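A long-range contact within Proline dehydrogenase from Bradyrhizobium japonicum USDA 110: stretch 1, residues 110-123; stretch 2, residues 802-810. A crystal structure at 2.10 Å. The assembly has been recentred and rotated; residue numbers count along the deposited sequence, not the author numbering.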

ATOM      1  N   GLU A 110      23.047 -42.021 -14.947  1.00 16.65           N
ATOM      2  CA  GLU A 110      21.634 -41.722 -15.158  1.00 20.27           C
ATOM      3  C   GLU A 110      21.175 -42.207 -16.535  1.00 22.91           C
ATOM      4  O   GLU A 110      20.098 -42.781 -16.681  1.00 22.92           O
ATOM      5  N   THR A 111      21.997 -41.962 -17.547  1.00 16.98           N
ATOM      6  CA  THR A 111      21.666 -42.367 -18.916  1.00 21.14           C
ATOM      7  C   THR A 111      21.627 -43.884 -19.077  1.00 18.54           C
ATOM      8  O   THR A 111      20.652 -44.439 -19.602  1.00 21.66           O
ATOM      9  N   LYS A 112      22.674 -44.557 -18.607  1.00 21.43           N
ATOM     10  CA  LYS A 112      22.749 -46.017 -18.715  1.00 24.79           C
ATOM     11  C   LYS A 112      21.627 -46.718 -17.952  1.00 21.25           C
ATOM     12  O   LYS A 112      20.984 -47.629 -18.483  1.00 20.59           O
ATOM     13  N   SER A 113      21.394 -46.308 -16.710  1.00 17.05           N
ATOM     14  CA  SER A 113      20.363 -46.958 -15.898  1.00 20.32           C
ATOM     15  C   SER A 113      18.975 -46.805 -16.518  1.00 17.38           C
ATOM     16  O   SER A 113      18.152 -47.714 -16.430  1.00 18.38           O
ATOM     17  N   THR A 114      18.717 -45.658 -17.149  1.00 15.64           N
ATOM     18  CA  THR A 114      17.426 -45.439 -17.794  1.00 16.43           C
ATOM     19  C   THR A 114      17.308 -46.235 -19.107  1.00 18.04           C
ATOM     20  O   THR A 114      16.258 -46.822 -19.388  1.00 15.99           O
ATOM     21  N   ALA A 115      18.379 -46.249 -19.904  1.00 17.07           N
ATOM     22  CA  ALA A 115      18.424 -47.052 -21.137  1.00 22.44           C
ATOM     23  C   ALA A 115      18.218 -48.531 -20.838  1.00 25.69           C
ATOM     24  O   ALA A 115      17.623 -49.267 -21.632  1.00 18.34           O
ATOM     25  N   PHE A 116      18.738 -48.962 -19.693  1.00 20.91           N
ATOM     26  CA  PHE A 116      18.582 -50.339 -19.241  1.00 21.49           C
ATOM     27  C   PHE A 116      17.133 -50.809 -19.299  1.00 23.36           C
ATOM     28  O   PHE A 116      16.871 -51.970 -19.590  1.00 18.22           O
ATOM     29  N   LEU A 117      16.197 -49.905 -19.019  1.00 17.34           N
ATOM     30  CA  LEU A 117      14.779 -50.264 -18.976  1.00 16.62           C
ATOM     31  C   LEU A 117      14.212 -50.666 -20.337  1.00 18.13           C
ATOM     32  O   LEU A 117      13.235 -51.416 -20.408  1.00 16.93           O
ATOM     33  N   VAL A 118      14.801 -50.171 -21.422  1.00 18.79           N
ATOM     34  CA  VAL A 118      14.361 -50.614 -22.743  1.00 28.02           C
ATOM     35  C   VAL A 118      15.396 -51.495 -23.427  1.00 29.21           C
ATOM     36  O   VAL A 118      15.060 -52.317 -24.272  1.00 30.47           O
ATOM     37  N   ASN A 119      16.655 -51.316 -23.049  1.00 29.27           N
ATOM     38  CA  ASN A 119      17.762 -52.000 -23.703  1.00 30.75           C
ATOM     39  C   ASN A 119      18.671 -52.596 -22.639  1.00 28.31           C
ATOM     40  O   ASN A 119      19.659 -51.985 -22.234  1.00 32.27           O
ATOM     41  N   ALA A 120      18.317 -53.790 -22.177  1.00 27.91           N
ATOM     42  CA  ALA A 120      19.027 -54.434 -21.076  1.00 34.40           C
ATOM     43  C   ALA A 120      20.539 -54.511 -21.304  1.00 36.26           C
ATOM     44  O   ALA A 120      21.326 -54.263 -20.386  1.00 33.88           O
ATOM     45  N   SER A 121      20.944 -54.836 -22.529  1.00 32.13           N
ATOM     46  CA  SER A 121      22.366 -55.000 -22.826  1.00 38.49           C
ATOM     47  C   SER A 121      23.165 -53.699 -22.705  1.00 43.25           C
ATOM     48  O   SER A 121      24.387 -53.730 -22.581  1.00 39.63           O
ATOM     49  N   ALA A 122      22.473 -52.562 -22.719  1.00 45.38           N
ATOM     50  CA  ALA A 122      23.141 -51.264 -22.637  1.00 41.42           C
ATOM     51  C   ALA A 122      23.904 -51.070 -21.325  1.00 40.63           C
ATOM     52  O   ALA A 122      24.963 -50.443 -21.305  1.00 47.34           O
ATOM     53  N   TRP A 123      23.362 -51.607 -20.235  1.00 43.11           N
ATOM     54  CA  TRP A 123      23.971 -51.484 -18.910  1.00 48.89           C
ATOM     55  C   TRP A 123      24.801 -52.725 -18.563  1.00 49.50           C
ATOM     56  O   TRP A 123      24.276 -53.835 -18.471  1.00 48.44           O
ATOM     57  N   VAL A 802      18.639 -39.318 -32.083  1.00 21.44           N
ATOM     58  CA  VAL A 802      18.324 -40.213 -30.974  1.00 26.91           C
ATOM     59  C   VAL A 802      19.573 -40.979 -30.544  1.00 25.87           C
ATOM     60  O   VAL A 802      20.319 -41.475 -31.389  1.00 23.80           O
ATOM     61  N   GLN A 803      19.814 -41.058 -29.237  1.00 24.48           N
ATOM     62  CA  GLN A 803      21.019 -41.711 -28.737  1.00 26.92           C
ATOM     63  C   GLN A 803      20.979 -43.191 -29.096  1.00 24.53           C
ATOM     64  O   GLN A 803      19.919 -43.815 -29.068  1.00 24.47           O
ATOM     65  N   GLU A 804      22.133 -43.743 -29.453  1.00 29.35           N
ATOM     66  CA  GLU A 804      22.186 -45.090 -30.018  1.00 28.07           C
ATOM     67  C   GLU A 804      21.620 -46.174 -29.102  1.00 23.71           C
ATOM     68  O   GLU A 804      21.010 -47.130 -29.579  1.00 25.58           O
ATOM     69  N   ASP A 805      21.811 -46.024 -27.793  1.00 24.47           N
ATOM     70  CA  ASP A 805      21.316 -47.020 -26.838  1.00 26.84           C
ATOM     71  C   ASP A 805      19.796 -47.198 -26.854  1.00 26.71           C
ATOM     72  O   ASP A 805      19.289 -48.235 -26.436  1.00 25.11           O
ATOM     73  N   VAL A 806      19.063 -46.196 -27.330  1.00 20.75           N
ATOM     74  CA  VAL A 806      17.609 -46.322 -27.355  1.00 23.87           C
ATOM     75  C   VAL A 806      17.033 -46.178 -28.764  1.00 24.65           C
ATOM     76  O   VAL A 806      15.813 -46.154 -28.943  1.00 24.30           O
ATOM     77  N   ALA A 807      17.913 -46.103 -29.761  1.00 23.04           N
ATOM     78  CA  ALA A 807      17.493 -45.778 -31.123  1.00 18.83           C
ATOM     79  C   ALA A 807      16.545 -46.812 -31.699  1.00 27.37           C
ATOM     80  O   ALA A 807      15.548 -46.452 -32.313  1.00 21.83           O
ATOM     81  N   ASP A 808      16.856 -48.094 -31.496  1.00 22.97           N
ATOM     82  CA  ASP A 808      16.083 -49.177 -32.100  1.00 32.48           C
ATOM     83  C   ASP A 808      14.648 -49.196 -31.581  1.00 24.79           C
ATOM     84  O   ASP A 808      13.695 -49.362 -32.343  1.00 26.18           O
ATOM     85  N   ARG A 809      14.501 -49.044 -30.274  1.00 16.96           N
ATOM     86  CA  ARG A 809      13.178 -49.020 -29.657  1.00 19.43           C
ATOM     87  C   ARG A 809      12.420 -47.755 -30.052  1.00 14.76           C
ATOM     88  O   ARG A 809      11.263 -47.813 -30.468  1.00 21.96           O
ATOM     89  N   MET A 810      13.069 -46.606 -29.944  1.00 20.10           N
ATOM     90  CA  MET A 810      12.401 -45.354 -30.305  1.00 20.13           C
ATOM     91  C   MET A 810      11.968 -45.314 -31.775  1.00 21.87           C
ATOM     92  O   MET A 810      10.842 -44.922 -32.090  1.00 21.43           O
TER

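Asp-805 is the polar centre of the contact and has the largest area covered by the opposing stretch. Its CA-to-CB bond points toward stretch 1, with chi1 m, and it forms a salt bridge with Lys-112, NZ of Lys-112 lying 2.7 Å from OD2 of Asp-805. The CA-to-CB bond of Lys-112 points away, but its m, m, t, t conformation brings the ammonium group back to the carboxylate; the same NZ donates to O of Ala-122 (3.3 Å), tying the helix to the 3-10 segment. The methyl CB of Ala-122 lies against the carboxylate, 3.9 Å from CG of Asp-805. Asn-119, chi1 t, reaches the backbone of Asp-805 instead: its ND2 donates to O of Asp-805 at 2.9 Å and a nearly linear 172°. OD1 of Asn-119 accepts from OG of Ser-121 (2.9 Å), so both ends of the amide are engaged.

Apolar packing lies beside this network. Val-118 (m) points in, its CG2 3.7 Å from CG1 of Val-806 (m), and CB of Ala-115 approaches that same CG1 at 4.1 Å.

Thr-111 (m), Gln-803 (m, t) and Arg-809 (t, p, p) also point inward. Water 1 donates to OG1 of Thr-111 (3.2 Å) and accepts from NE2 of Gln-803 (2.9 Å). Water 2 donates to O of Val-118 (3.0 Å) and accepts from NH2 of Arg-809 (3.1 Å), whose guanidinium lies obliquely against Val-118, NH2 to CB 3.8 Å.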

ATOM      1  CB  GLU A 110      21.367 -40.216 -15.023  1.00 21.44           C
ATOM      2  CG  GLU A 110      19.892 -39.856 -15.148  1.00 17.97           C
ATOM      3  CD  GLU A 110      19.585 -38.393 -14.831  1.00 23.22           C
ATOM      4  OE1 GLU A 110      20.526 -37.582 -14.716  1.00 19.67           O
ATOM      5  OE2 GLU A 110      18.387 -38.059 -14.702  1.00 24.25           O
ATOM      6  CB  THR A 111      22.642 -41.739 -19.937  1.00 26.56           C
ATOM      7  OG1 THR A 111      22.576 -40.311 -19.812  1.00 32.96           O
ATOM      8  CG2 THR A 111      22.270 -42.128 -21.367  1.00 18.96           C
ATOM      9  CB  LYS A 112      24.119 -46.552 -18.255  1.00 22.00           C
ATOM     10  CG  LYS A 112      25.249 -46.318 -19.260  1.00 24.75           C
ATOM     11  CD  LYS A 112      24.951 -46.991 -20.595  1.00 30.48           C
ATOM     12  CE  LYS A 112      26.113 -46.828 -21.567  1.00 39.02           C
ATOM     13  NZ  LYS A 112      25.955 -47.689 -22.772  1.00 41.03           N
ATOM     14  CB  SER A 113      20.357 -46.424 -14.461  1.00 20.83           C
ATOM     15  OG  SER A 113      20.151 -45.019 -14.435  1.00 24.23           O
ATOM     16  CB  THR A 114      17.134 -43.934 -18.044  1.00 20.83           C
ATOM     17  OG1 THR A 114      17.426 -43.171 -16.863  1.00 16.94           O
ATOM     18  CG2 THR A 114      15.677 -43.739 -18.417  1.00 11.99           C
ATOM     19  CB  ALA A 115      19.760 -46.857 -21.866  1.00 15.22           C
ATOM     20  CB  PHE A 116      19.097 -50.502 -17.810  1.00 18.06           C
ATOM     21  CG  PHE A 116      18.731 -51.819 -17.184  1.00 21.34           C
ATOM     22  CD1 PHE A 116      19.408 -52.981 -17.536  1.00 26.01           C
ATOM     23  CD2 PHE A 116      17.709 -51.900 -16.244  1.00 24.76           C
ATOM     24  CE1 PHE A 116      19.075 -54.205 -16.956  1.00 27.29           C
ATOM     25  CE2 PHE A 116      17.370 -53.124 -15.659  1.00 25.43           C
ATOM     26  CZ  PHE A 116      18.053 -54.275 -16.020  1.00 15.62           C
ATOM     27  CB  LEU A 117      13.949 -49.126 -18.379  1.00 25.34           C
ATOM     28  CG  LEU A 117      14.264 -48.717 -16.941  1.00 23.39           C
ATOM     29  CD1 LEU A 117      13.437 -47.492 -16.555  1.00 25.03           C
ATOM     30  CD2 LEU A 117      14.008 -49.870 -15.971  1.00 19.34           C
ATOM     31  CB  VAL A 118      13.989 -49.437 -23.671  1.00 35.96           C
ATOM     32  CG1 VAL A 118      12.834 -48.652 -23.083  1.00 30.44           C
ATOM     33  CG2 VAL A 118      15.203 -48.540 -23.936  1.00 28.57           C
ATOM     34  CB  ASN A 119      18.530 -51.020 -24.603  1.00 25.86           C
ATOM     35  CG  ASN A 119      19.620 -51.694 -25.437  1.00 34.60           C
ATOM     36  OD1 ASN A 119      19.919 -52.878 -25.264  1.00 30.22           O
ATOM     37  ND2 ASN A 119      20.217 -50.931 -26.350  1.00 30.18           N
ATOM     38  CB  ALA A 120      18.451 -55.818 -20.814  1.00 30.79           C
ATOM     39  CB  SER A 121      22.581 -55.657 -24.199  1.00 35.74           C
ATOM     40  OG  SER A 121      21.770 -55.071 -25.202  1.00 46.70           O
ATOM     41  CB  ALA A 122      22.141 -50.128 -22.853  1.00 45.66           C
ATOM     42  CB  TRP A 123      22.887 -51.242 -17.852  1.00 51.32           C
ATOM     43  CG  TRP A 123      23.343 -51.360 -16.412  1.00 53.80           C
ATOM     44  CD1 TRP A 123      23.531 -52.515 -15.703  1.00 58.42           C
ATOM     45  CD2 TRP A 123      23.631 -50.284 -15.503  1.00 46.93           C
ATOM     46  NE1 TRP A 123      23.932 -52.225 -14.418  1.00 60.41           N
ATOM     47  CE2 TRP A 123      24.001 -50.863 -14.269  1.00 55.67           C
ATOM     48  CE3 TRP A 123      23.619 -48.889 -15.614  1.00 33.64           C
ATOM     49  CZ2 TRP A 123      24.354 -50.093 -13.156  1.00 49.88           C
ATOM     50  CZ3 TRP A 123      23.971 -48.124 -14.501  1.00 27.34           C
ATOM     51  CH2 TRP A 123      24.334 -48.729 -13.294  1.00 35.20           C
ATOM     52  CB  VAL A 802      17.227 -41.216 -31.366  1.00 22.32           C
ATOM     53  CG1 VAL A 802      17.623 -41.953 -32.645  1.00 20.83           C
ATOM     54  CG2 VAL A 802      16.985 -42.198 -30.226  1.00 28.85           C
ATOM     55  CB  GLN A 803      21.191 -41.507 -27.224  1.00 24.95           C
ATOM     56  CG  GLN A 803      21.935 -40.232 -26.853  1.00 31.88           C
ATOM     57  CD  GLN A 803      22.026 -40.006 -25.342  1.00 33.58           C
ATOM     58  OE1 GLN A 803      21.482 -40.777 -24.554  1.00 25.73           O
ATOM     59  NE2 GLN A 803      22.713 -38.943 -24.940  1.00 27.51           N
ATOM     60  CB  GLU A 804      23.613 -45.438 -30.448  1.00 32.63           C
ATOM     61  CG  GLU A 804      24.612 -45.455 -29.307  1.00 43.07           C
ATOM     62  CD  GLU A 804      26.040 -45.585 -29.798  1.00 54.03           C
ATOM     63  OE1 GLU A 804      26.231 -45.748 -31.024  1.00 52.07           O
ATOM     64  OE2 GLU A 804      26.969 -45.520 -28.961  1.00 53.28           O
ATOM     65  CB  ASP A 805      21.785 -46.705 -25.414  1.00 31.94           C
ATOM     66  CG  ASP A 805      23.198 -47.178 -25.151  1.00 38.86           C
ATOM     67  OD1 ASP A 805      23.739 -47.952 -25.979  1.00 38.54           O
ATOM     68  OD2 ASP A 805      23.768 -46.775 -24.117  1.00 34.16           O
ATOM     69  CB  VAL A 806      16.931 -45.317 -26.385  1.00 25.10           C
ATOM     70  CG1 VAL A 806      17.279 -45.655 -24.930  1.00 22.34           C
ATOM     71  CG2 VAL A 806      17.329 -43.879 -26.724  1.00 18.01           C
ATOM     72  CB  ALA A 807      18.711 -45.594 -32.048  1.00 22.71           C
ATOM     73  CB  ASP A 808      16.752 -50.539 -31.838  1.00 34.80           C
ATOM     74  CG  ASP A 808      18.038 -50.731 -32.643  1.00 41.79           C
ATOM     75  OD1 ASP A 808      18.151 -50.161 -33.750  1.00 36.07           O
ATOM     76  OD2 ASP A 808      18.935 -51.455 -32.165  1.00 41.36           O
ATOM     77  CB  ARG A 809      13.301 -49.125 -28.133  1.00 21.96           C
ATOM     78  CG  ARG A 809      12.007 -48.848 -27.371  1.00 23.77           C
ATOM     79  CD  ARG A 809      10.907 -49.803 -27.799  1.00 28.88           C
ATOM     80  NE  ARG A 809      11.377 -51.189 -27.852  1.00 31.63           N
ATOM     81  CZ  ARG A 809      11.614 -51.951 -26.789  1.00 32.75           C
ATOM     82  NH1 ARG A 809      12.039 -53.201 -26.951  1.00 30.06           N
ATOM     83  NH2 ARG A 809      11.435 -51.471 -25.564  1.00 23.35           N
ATOM     84  CB  MET A 810      13.268 -44.154 -29.935  1.00 27.47           C
ATOM     85  CG  MET A 810      13.280 -43.887 -28.419  1.00 27.58           C
ATOM     86  SD  MET A 810      14.126 -42.363 -27.989  1.00 29.68           S
ATOM     87  CE  MET A 810      14.076 -42.412 -26.190  1.00 23.26           C
TER
HETATM   88  O   HOH W   1      23.236 -38.245 -22.163  1.00 38.36           O
HETATM   89  O   HOH W   2      12.500 -53.895 -23.973  1.00 36.55           O